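SusD superfamily protein (Bacteroides vulgatus, PDB 3MYV) probably binds poly- or oligosaccharides at the bacterial outer membrane as a SusD-type surface protein. Local coordinates at residues Gly296-Glu301 with Lys314-Asp319; Asp46-Ser51 with Glu390-Gly395; Ala236-Glu241 with Asn328-Arg333. All coordinates share one frame; numbering follows the deposited sequence. Where two conformers were deposited one is given.

After two helices the chain reaches strand 48-50, and segment 46-51 meets 390-395 in contact 2, closing a loop of more than 300 residues and joining the N-terminal part to the end of helix 380-391. Within that loop, 236-241 meets 328-333 in contact 3, tying a loop ahead of strand 248-252 to strand 329-333. Innermost lies contact 1, where 296-301, which runs into strand 299-304, meets 314-319, just after strand 307-312, at the base of the hairpin. The three are thus nested without crossing. They also touch: K314 of contact 1 and R333 of contact 3 both reach the acidic residues of 390-395, and backbone bonds join R316 to W238 and V240.

Contact 1 of 3, residues Gly296-Glu301 with Lys314-Asp319; sequences GHLLEE and KLRGTD
L298 packs between K314 and R316 through its two methyl branches. CD1 rests on the aliphatic part of the lysine, 3.7 Å from K314 CE, and CD2 meets the guanidinium obliquely, 3.7 Å from R316 NH1. The lysine chain bends at chi3 (-96°) and carries its ammonium past the leucine, where K314 NZ forms a salt bridge with E394 and a hydrogen bond with V392 O. Cut back to an alanine, position L298 is likely to lose both methyl contacts and leave a gap between the lysine methylenes and the NH1 side of the arginine, while their polar ends stay anchored.

The polar half runs through two waters. The first lies at the edge of the R316 guanidinium, in its plane, and accepts from R316 NH1 at 2.7 Å. Both of its protons are spent on 296-301: it donates to H297 O at 2.6 Å and to E300 OE2 at 2.8 Å. A second water accepts from R316 NH2 and donates to E300 OE2 at 2.9 Å. R316 NH1 also donates to Y313 O, which fixes this end of the group.

The backbone places these groups at the base of a beta hairpin: L298 precedes strand 299-304, K314 follows strand 307-312, and L298 still bonds to Y313 through the main chain.

E300 OE2 and R316 NH2 stand 5.0 Å apart, so their opposite charges are joined through water rather than by a direct salt bridge. The attraction is therefore likely to be softened, while the leucine supplies the direct packing between the segments.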
loop_
_atom_site.group_PDB
_atom_site.type_symbol
_atom_site.label_atom_id
_atom_site.label_comp_id
_atom_site.label_asym_id
_atom_site.label_seq_id
_atom_site.Cartn_x
_atom_site.Cartn_y
_atom_site.Cartn_z
ATOM N N GLY A 296 2.310 -17.885 -10.215
ATOM C CA GLY A 296 1.714 -17.981 -11.548
ATOM C C GLY A 296 0.358 -18.639 -11.591
ATOM O O GLY A 296 -0.394 -18.400 -12.513
ATOM N N HIS A 297 0.036 -19.441 -10.579
ATOM C CA HIS A 297 -1.256 -20.099 -10.518
ATOM C C HIS A 297 -2.398 -19.143 -10.196
ATOM O O HIS A 297 -3.572 -19.535 -10.289
ATOM C CB HIS A 297 -1.242 -21.240 -9.490
ATOM C CG HIS A 297 -0.134 -22.226 -9.689
ATOM N ND1 HIS A 297 0.122 -23.236 -8.789
ATOM C CD2 HIS A 297 0.793 -22.351 -10.672
ATOM C CE1 HIS A 297 1.146 -23.955 -9.217
ATOM N NE2 HIS A 297 1.572 -23.440 -10.358
ATOM N N LEU A 298 -2.066 -17.907 -9.815
ATOM C CA LEU A 298 -3.056 -16.839 -9.661
ATOM C C LEU A 298 -3.405 -16.151 -10.988
ATOM O O LEU A 298 -4.246 -15.280 -11.009
ATOM C CB LEU A 298 -2.552 -15.777 -8.653
ATOM C CG LEU A 298 -2.240 -16.234 -7.222
ATOM C CD1 LEU A 298 -1.845 -15.044 -6.349
ATOM C CD2 LEU A 298 -3.457 -16.963 -6.594
ATOM N N LEU A 299 -2.756 -16.515 -12.087
ATOM C CA LEU A 299 -3.073 -15.905 -13.373
ATOM C C LEU A 299 -4.086 -16.731 -14.119
ATOM O O LEU A 299 -4.000 -17.950 -14.113
ATOM C CB LEU A 299 -1.818 -15.774 -14.228
ATOM C CG LEU A 299 -0.684 -14.923 -13.677
ATOM C CD1 LEU A 299 0.491 -14.858 -14.698
ATOM C CD2 LEU A 299 -1.200 -13.532 -13.296
ATOM N N GLU A 300 -4.993 -16.057 -14.820
ATOM C CA GLU A 300 -6.027 -16.719 -15.596
ATOM C C GLU A 300 -6.007 -16.214 -17.025
ATOM O O GLU A 300 -6.056 -15.007 -17.263
ATOM C CB GLU A 300 -7.384 -16.415 -14.999
ATOM C CG GLU A 300 -7.622 -17.162 -13.700
ATOM C CD GLU A 300 -7.763 -18.665 -13.900
ATOM O OE1 GLU A 300 -8.160 -19.078 -15.018
ATOM O OE2 GLU A 300 -7.448 -19.424 -12.943
ATOM N N GLU A 301 -5.931 -17.150 -17.960
ATOM C CA GLU A 301 -5.804 -16.808 -19.370
ATOM C C GLU A 301 -7.181 -16.537 -19.983
ATOM O O GLU A 301 -8.139 -17.246 -19.713
ATOM C CB GLU A 301 -5.141 -17.950 -20.135
ATOM C CG GLU A 301 -4.773 -17.623 -21.553
ATOM C CD GLU A 301 -4.396 -18.850 -22.382
ATOM O OE1 GLU A 301 -3.538 -19.645 -21.940
ATOM O OE2 GLU A 301 -4.950 -19.003 -23.485
ATOM N N LYS A 314 -6.152 -12.922 -7.812
ATOM C CA LYS A 314 -5.606 -12.894 -6.476
ATOM C C LYS A 314 -6.688 -12.647 -5.424
ATOM O O LYS A 314 -6.516 -13.036 -4.278
ATOM C CB LYS A 314 -4.461 -11.865 -6.388
ATOM C CG LYS A 314 -3.881 -11.706 -5.009
ATOM C CD LYS A 314 -2.639 -10.830 -4.996
ATOM C CE LYS A 314 -1.363 -11.599 -5.062
ATOM N NZ LYS A 314 -0.067 -10.765 -4.957
ATOM N N LEU A 315 -7.805 -12.025 -5.796
ATOM C CA LEU A 315 -8.898 -11.857 -4.866
ATOM C C LEU A 315 -9.960 -12.885 -5.243
ATOM O O LEU A 315 -10.796 -12.679 -6.152
ATOM C CB LEU A 315 -9.418 -10.404 -4.914
ATOM C CG LEU A 315 -8.346 -9.372 -4.479
ATOM C CD1 LEU A 315 -7.542 -8.766 -5.689
ATOM C CD2 LEU A 315 -8.959 -8.249 -3.697
ATOM N N ARG A 316 -9.908 -14.011 -4.546
ATOM C CA ARG A 316 -10.542 -15.224 -5.032
ATOM C C ARG A 316 -11.874 -15.469 -4.306
ATOM O O ARG A 316 -11.924 -15.541 -3.086
ATOM C CB ARG A 316 -9.588 -16.419 -4.842
ATOM C CG ARG A 316 -8.252 -16.268 -5.594
ATOM C CD ARG A 316 -7.305 -17.471 -5.398
ATOM N NE ARG A 316 -7.721 -18.661 -6.140
ATOM C CZ ARG A 316 -7.391 -18.930 -7.404
ATOM N NH1 ARG A 316 -6.627 -18.088 -8.121
ATOM N NH2 ARG A 316 -7.813 -20.072 -7.960
ATOM N N GLY A 317 -12.943 -15.623 -5.069
ATOM C CA GLY A 317 -14.240 -15.956 -4.502
ATOM C C GLY A 317 -14.382 -17.462 -4.461
ATOM O O GLY A 317 -13.427 -18.179 -4.711
ATOM N N THR A 318 -15.581 -17.933 -4.148
ATOM C CA THR A 318 -15.872 -19.370 -4.123
ATOM C C THR A 318 -16.164 -19.977 -5.490
ATOM O O THR A 318 -16.165 -21.194 -5.611
ATOM C CB THR A 318 -17.055 -19.660 -3.204
ATOM O OG1 THR A 318 -18.213 -18.990 -3.714
ATOM C CG2 THR A 318 -16.767 -19.153 -1.788
ATOM N N ASP A 319 -16.411 -19.147 -6.510
ATOM C CA ASP A 319 -16.692 -19.608 -7.874
ATOM C C ASP A 319 -15.821 -18.871 -8.901
ATOM O O ASP A 319 -15.858 -17.620 -8.966
ATOM C CB ASP A 319 -18.186 -19.377 -8.187
ATOM C CG ASP A 319 -18.604 -19.904 -9.585
ATOM O OD1 ASP A 319 -18.047 -20.929 -10.029
ATOM O OD2 ASP A 319 -19.511 -19.313 -10.240
HETATM O O HOH W 1 -5.955 -18.521 -10.717
HETATM O O HOH W 2 -8.357 -21.140 -10.855
#

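Contact 2 of 3, residues Asp46-Ser51 with Glu390-Gly395. With EDO (1,2-ethanediol), chain I.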
loop_
_atom_site.group_PDB
_atom_site.type_symbol
_atom_site.label_atom_id
_atom_site.label_comp_id
_atom_site.label_asym_id
_atom_site.label_seq_id
_atom_site.Cartn_x
_atom_site.Cartn_y
_atom_site.Cartn_z
ATOM N N ASP A 46 4.767 -1.679 -14.224
ATOM C CA ASP A 46 4.952 -2.440 -15.467
ATOM C C ASP A 46 4.294 -3.818 -15.458
ATOM O O ASP A 46 4.373 -4.570 -16.458
ATOM C CB ASP A 46 6.458 -2.576 -15.761
ATOM C CG ASP A 46 7.204 -3.288 -14.659
ATOM O OD1 ASP A 46 6.612 -3.511 -13.592
ATOM O OD2 ASP A 46 8.383 -3.617 -14.865
ATOM N N ASP A 47 3.646 -4.169 -14.344
ATOM C CA ASP A 47 3.115 -5.541 -14.166
ATOM C C ASP A 47 1.612 -5.697 -14.309
ATOM O O ASP A 47 1.120 -6.824 -14.502
ATOM C CB ASP A 47 3.519 -6.095 -12.801
ATOM C CG ASP A 47 5.013 -6.401 -12.712
ATOM O OD1 ASP A 47 5.589 -6.810 -13.749
ATOM O OD2 ASP A 47 5.582 -6.240 -11.603
HETATM N N MSE A 48 0.890 -4.583 -14.217
HETATM C CA MSE A 48 -0.545 -4.552 -14.496
HETATM C C MSE A 48 -0.874 -3.390 -15.395
HETATM O O MSE A 48 -0.162 -2.386 -15.394
HETATM C CB MSE A 48 -1.353 -4.425 -13.212
HETATM C CG MSE A 48 -1.144 -5.565 -12.230
HETATM SE SE MSE A 48 -2.564 -5.825 -10.937
HETATM C CE MSE A 48 -3.837 -6.727 -12.060
ATOM N N GLN A 49 -1.935 -3.557 -16.183
ATOM C CA GLN A 49 -2.386 -2.518 -17.077
ATOM C C GLN A 49 -3.902 -2.479 -17.121
ATOM O O GLN A 49 -4.596 -3.445 -16.754
ATOM C CB GLN A 49 -1.800 -2.746 -18.482
ATOM C CG GLN A 49 -2.331 -4.012 -19.160
ATOM C CD GLN A 49 -2.042 -4.036 -20.632
ATOM O OE1 GLN A 49 -0.954 -4.413 -21.059
ATOM N NE2 GLN A 49 -3.030 -3.657 -21.417
ATOM N N SER A 50 -4.419 -1.361 -17.596
ATOM C CA SER A 50 -5.836 -1.224 -17.878
ATOM C C SER A 50 -6.300 -2.052 -19.082
ATOM O O SER A 50 -5.542 -2.349 -20.001
ATOM C CB SER A 50 -6.153 0.269 -18.162
ATOM O OG SER A 50 -7.534 0.480 -18.338
ATOM N N SER A 51 -7.574 -2.425 -19.060
ATOM C CA SER A 51 -8.255 -2.874 -20.252
ATOM C C SER A 51 -8.759 -1.611 -20.959
ATOM O O SER A 51 -8.416 -0.493 -20.557
ATOM C CB SER A 51 -9.436 -3.753 -19.880
ATOM O OG SER A 51 -10.370 -3.012 -19.121
ATOM N N GLU A 390 5.835 -11.248 -6.005
ATOM C CA GLU A 390 5.104 -11.496 -4.765
ATOM C C GLU A 390 3.932 -10.546 -4.543
ATOM O O GLU A 390 2.908 -10.955 -4.025
ATOM C CB GLU A 390 6.044 -11.367 -3.575
ATOM C CG GLU A 390 5.414 -11.734 -2.234
ATOM C CD GLU A 390 4.927 -13.179 -2.178
ATOM O OE1 GLU A 390 5.699 -14.101 -2.573
ATOM O OE2 GLU A 390 3.764 -13.409 -1.734
ATOM N N LEU A 391 4.100 -9.282 -4.908
ATOM C CA LEU A 391 3.189 -8.221 -4.433
ATOM C C LEU A 391 2.301 -7.649 -5.544
ATOM O O LEU A 391 1.640 -6.625 -5.337
ATOM C CB LEU A 391 4.004 -7.101 -3.743
ATOM C CG LEU A 391 4.793 -7.524 -2.496
ATOM C CD1 LEU A 391 5.730 -6.385 -2.003
ATOM C CD2 LEU A 391 3.853 -7.944 -1.374
ATOM N N VAL A 392 2.245 -8.336 -6.694
ATOM C CA VAL A 392 1.358 -7.942 -7.782
ATOM C C VAL A 392 -0.084 -7.826 -7.272
ATOM O O VAL A 392 -0.576 -8.686 -6.522
ATOM C CB VAL A 392 1.459 -8.914 -8.991
ATOM C CG1 VAL A 392 0.789 -10.303 -8.697
ATOM C CG2 VAL A 392 0.852 -8.261 -10.243
ATOM N N GLY A 393 -0.754 -6.740 -7.641
ATOM C CA GLY A 393 -2.141 -6.558 -7.203
ATOM C C GLY A 393 -2.295 -5.904 -5.833
ATOM O O GLY A 393 -3.437 -5.664 -5.400
ATOM N N GLU A 394 -1.178 -5.674 -5.135
ATOM C CA GLU A 394 -1.187 -5.206 -3.740
ATOM C C GLU A 394 -0.717 -3.756 -3.626
ATOM O O GLU A 394 -0.555 -3.219 -2.520
ATOM C CB GLU A 394 -0.349 -6.140 -2.835
ATOM C CG GLU A 394 -0.981 -7.504 -2.665
ATOM C CD GLU A 394 -0.077 -8.474 -1.933
ATOM O OE1 GLU A 394 0.116 -8.263 -0.720
ATOM O OE2 GLU A 394 0.421 -9.434 -2.556
ATOM N N GLY A 395 -0.508 -3.102 -4.761
ATOM C CA GLY A 395 -0.328 -1.648 -4.766
ATOM C C GLY A 395 1.082 -1.150 -4.534
ATOM O O GLY A 395 1.256 -0.016 -4.066
HETATM C C1 EDO I . -0.877 -0.568 -0.315
HETATM O O1 EDO I . 0.260 -0.364 -1.144
HETATM C C2 EDO I . -0.453 -0.788 1.141
HETATM O O2 EDO I . -0.227 0.478 1.849
#
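D47 meets V392 through its CB, 4.3 Å from V392 CG2, and not through its flat carboxylate, which has nothing of 390-395 against either face or edge. That carboxylate is taken up elsewhere: OD2 by the hydroxyl of S388 and OD1 by a salt bridge with K282. Farther along the strand, the Q49 amide donates NE2 to S50 O almost straight, at 168° and 3.2 Å, with the acceptor close to the amide plane. The apolar centre of the contact is M48, a selenomethionine, whose CG lies 3.9 Å from V392 CG2, the two side chains crossing at about a right angle. V392 wedges CG1 between its backbone N and carbonyl carbon (chi1 72°), which leaves CG2 to face the strand.

Strand 48-50 pairs antiparallel with 277-279, and the segment opposite is a type II beta turn, L391 to E394, that follows helix 380-391 and is closed by E394 N to L391 O at 3.0 Å. G393 takes the third position with a positive phi of 86°, where a CB would jam against V392 O. M48 SE comes to rest on the turn backbone, 3.8 Å from G393 CA. At the end of the turn, an ethanediol hydroxyl makes weak approaches to the carbonyls of E394 and G395, while Y283 of helix 281-288 packs on both D47 and V392.

Contact 3 of 3, residues Ala236-Glu241 with Asn328-Arg333. With EDO (1,2-ethanediol), chain H; EDO (1,2-ethanediol), chain E.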
loop_
_atom_site.group_PDB
_atom_site.type_symbol
_atom_site.label_atom_id
_atom_site.label_comp_id
_atom_site.label_asym_id
_atom_site.label_seq_id
_atom_site.Cartn_x
_atom_site.Cartn_y
_atom_site.Cartn_z
ATOM N N ALA A 236 -4.797 -21.043 -2.014
ATOM C CA ALA A 236 -5.965 -21.076 -1.101
ATOM C C ALA A 236 -5.965 -19.946 -0.068
ATOM O O ALA A 236 -7.027 -19.584 0.492
ATOM C CB ALA A 236 -6.078 -22.463 -0.388
ATOM N N ALA A 237 -4.786 -19.387 0.216
ATOM C CA ALA A 237 -4.649 -18.317 1.205
ATOM C C ALA A 237 -5.264 -16.996 0.727
ATOM O O ALA A 237 -5.522 -16.093 1.536
ATOM C CB ALA A 237 -3.155 -18.115 1.590
ATOM N N TRP A 238 -5.519 -16.908 -0.579
ATOM C CA TRP A 238 -6.122 -15.717 -1.192
ATOM C C TRP A 238 -7.626 -15.791 -1.340
ATOM O O TRP A 238 -8.232 -14.889 -1.933
ATOM C CB TRP A 238 -5.453 -15.414 -2.553
ATOM C CG TRP A 238 -4.059 -14.990 -2.368
ATOM C CD1 TRP A 238 -2.935 -15.759 -2.508
ATOM C CD2 TRP A 238 -3.610 -13.707 -1.911
ATOM N NE1 TRP A 238 -1.817 -15.012 -2.201
ATOM C CE2 TRP A 238 -2.211 -13.758 -1.826
ATOM C CE3 TRP A 238 -4.263 -12.506 -1.593
ATOM C CZ2 TRP A 238 -1.453 -12.666 -1.417
ATOM C CZ3 TRP A 238 -3.512 -11.435 -1.184
ATOM C CH2 TRP A 238 -2.126 -11.516 -1.103
ATOM N N SER A 239 -8.237 -16.820 -0.754
ATOM C CA SER A 239 -9.668 -17.019 -0.826
ATOM C C SER A 239 -10.442 -16.200 0.201
ATOM O O SER A 239 -10.000 -16.015 1.340
ATOM C CB SER A 239 -9.998 -18.501 -0.591
ATOM O OG SER A 239 -11.399 -18.721 -0.586
ATOM N N VAL A 240 -11.658 -15.826 -0.180
ATOM C CA VAL A 240 -12.635 -15.271 0.747
ATOM C C VAL A 240 -12.956 -16.222 1.891
ATOM O O VAL A 240 -13.510 -15.802 2.898
ATOM C CB VAL A 240 -13.970 -14.889 0.039
ATOM C CG1 VAL A 240 -13.730 -13.824 -1.014
ATOM C CG2 VAL A 240 -14.661 -16.132 -0.572
ATOM N N GLU A 241 -12.653 -17.501 1.718
ATOM C CA GLU A 241 -12.845 -18.479 2.779
ATOM C C GLU A 241 -11.665 -18.535 3.733
ATOM O O GLU A 241 -11.677 -19.326 4.650
ATOM C CB GLU A 241 -13.108 -19.871 2.176
ATOM C CG GLU A 241 -14.279 -19.882 1.199
ATOM C CD GLU A 241 -14.691 -21.280 0.752
ATOM O OE1 GLU A 241 -13.853 -22.010 0.189
ATOM O OE2 GLU A 241 -15.870 -21.628 0.952
ATOM N N ASN A 328 -11.562 -8.951 0.961
ATOM C CA ASN A 328 -10.760 -8.071 1.787
ATOM C C ASN A 328 -9.477 -7.676 1.032
ATOM O O ASN A 328 -8.918 -8.477 0.281
ATOM C CB ASN A 328 -10.385 -8.788 3.094
ATOM C CG ASN A 328 -11.562 -9.013 4.024
ATOM O OD1 ASN A 328 -12.728 -8.794 3.652
ATOM N ND2 ASN A 328 -11.261 -9.445 5.271
ATOM N N ASN A 329 -9.007 -6.455 1.216
ATOM C CA ASN A 329 -7.775 -6.013 0.581
ATOM C C ASN A 329 -6.682 -5.979 1.630
ATOM O O ASN A 329 -6.792 -5.292 2.661
ATOM C CB ASN A 329 -7.943 -4.632 -0.037
ATOM C CG ASN A 329 -9.013 -4.591 -1.113
ATOM O OD1 ASN A 329 -9.266 -5.586 -1.815
ATOM N ND2 ASN A 329 -9.649 -3.433 -1.252
ATOM N N VAL A 330 -5.663 -6.785 1.409
ATOM C CA VAL A 330 -4.479 -6.820 2.267
ATOM C C VAL A 330 -3.730 -5.509 2.171
ATOM O O VAL A 330 -3.484 -5.028 1.067
ATOM C CB VAL A 330 -3.493 -7.902 1.822
ATOM C CG1 VAL A 330 -2.156 -7.754 2.585
ATOM C CG2 VAL A 330 -4.078 -9.249 2.036
ATOM N N VAL A 331 -3.332 -4.951 3.319
ATOM C CA VAL A 331 -2.553 -3.722 3.386
ATOM C C VAL A 331 -1.124 -3.981 3.905
ATOM O O VAL A 331 -0.168 -3.422 3.384
ATOM C CB VAL A 331 -3.289 -2.698 4.274
ATOM C CG1 VAL A 331 -2.493 -1.369 4.426
ATOM C CG2 VAL A 331 -4.700 -2.372 3.715
ATOM N N LEU A 332 -0.997 -4.817 4.935
ATOM C CA LEU A 332 0.286 -5.199 5.514
ATOM C C LEU A 332 0.292 -6.689 5.806
ATOM O O LEU A 332 -0.501 -7.177 6.621
ATOM C CB LEU A 332 0.527 -4.405 6.805
ATOM C CG LEU A 332 0.618 -2.887 6.709
ATOM C CD1 LEU A 332 0.212 -2.236 8.070
ATOM C CD2 LEU A 332 2.030 -2.473 6.279
ATOM N N ARG A 333 1.185 -7.410 5.134
ATOM C CA ARG A 333 1.365 -8.834 5.391
ATOM C C ARG A 333 2.822 -9.225 5.538
ATOM O O ARG A 333 3.741 -8.505 5.120
ATOM C CB ARG A 333 0.669 -9.702 4.342
ATOM C CG ARG A 333 1.281 -9.690 2.940
ATOM C CD ARG A 333 0.501 -10.625 2.030
ATOM N NE ARG A 333 0.972 -10.526 0.635
ATOM C CZ ARG A 333 1.686 -11.457 0.013
ATOM N NH1 ARG A 333 2.059 -12.572 0.645
ATOM N NH2 ARG A 333 2.043 -11.277 -1.253
HETATM C C1 EDO H . -2.776 -12.574 2.341
HETATM O O1 EDO H . -2.941 -12.610 3.762
HETATM C C2 EDO H . -3.624 -13.658 1.673
HETATM O O2 EDO H . -5.000 -13.371 1.888
HETATM C C1 EDO E . -4.868 -6.047 -2.294
HETATM O O1 EDO E . -3.655 -5.838 -1.541
HETATM C C2 EDO E . -5.131 -7.532 -2.465
HETATM O O2 EDO E . -5.592 -8.099 -1.230
#
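W238 drives the far edge of its indole onto the face of the R333 guanidinium, the tight part of this contact. Its CZ2 stands 3.6 Å above the guanidinium plane, over the centre, and the two planes are 85° apart, a T-shaped meeting in which the ring gives its edge. The nearest approach is W238 CZ2 to R333 CZ at 3.7 Å. R333 starts with CG between its backbone N and carbonyl carbon (chi1 70°), then runs straight from CG to NE, which brings the group up to the ring. Its nitrogens are occupied around the rim: NE with E394, NH2 with E390 and NH1 with E247, three salt bridges that would hold the guanidinium against turning and offset its charge. Y234 adds an edge-to-face ring contact to the tryptophan.

Strand 329-333 pairs antiparallel with strand 248-252, and a classic beta bulge sets V331 and L332 both opposite F250, where the chain turns a corner. The loop carrying W238 contains an ST turn, E241 N donating to S239 OG at 2.9 Å.

On the looser side two small diols, probably from the crystallisation liquor, are bound. One lies over a face of the indole, its C2 3.4 Å above the plane and offset toward the rim, and donates from O2 to A237 O at 2.8 Å. A second, its O2 near the indole edge, bridges the strand backbone, taking V330 N on that O2 at 2.9 Å and giving O1 to V330 O. Protein packing is thinner here: V330 CG2 touches W238 CZ3 obliquely at 3.9 Å, and the valine was modelled in two conformers, leaving that touch less certain than the arginine's.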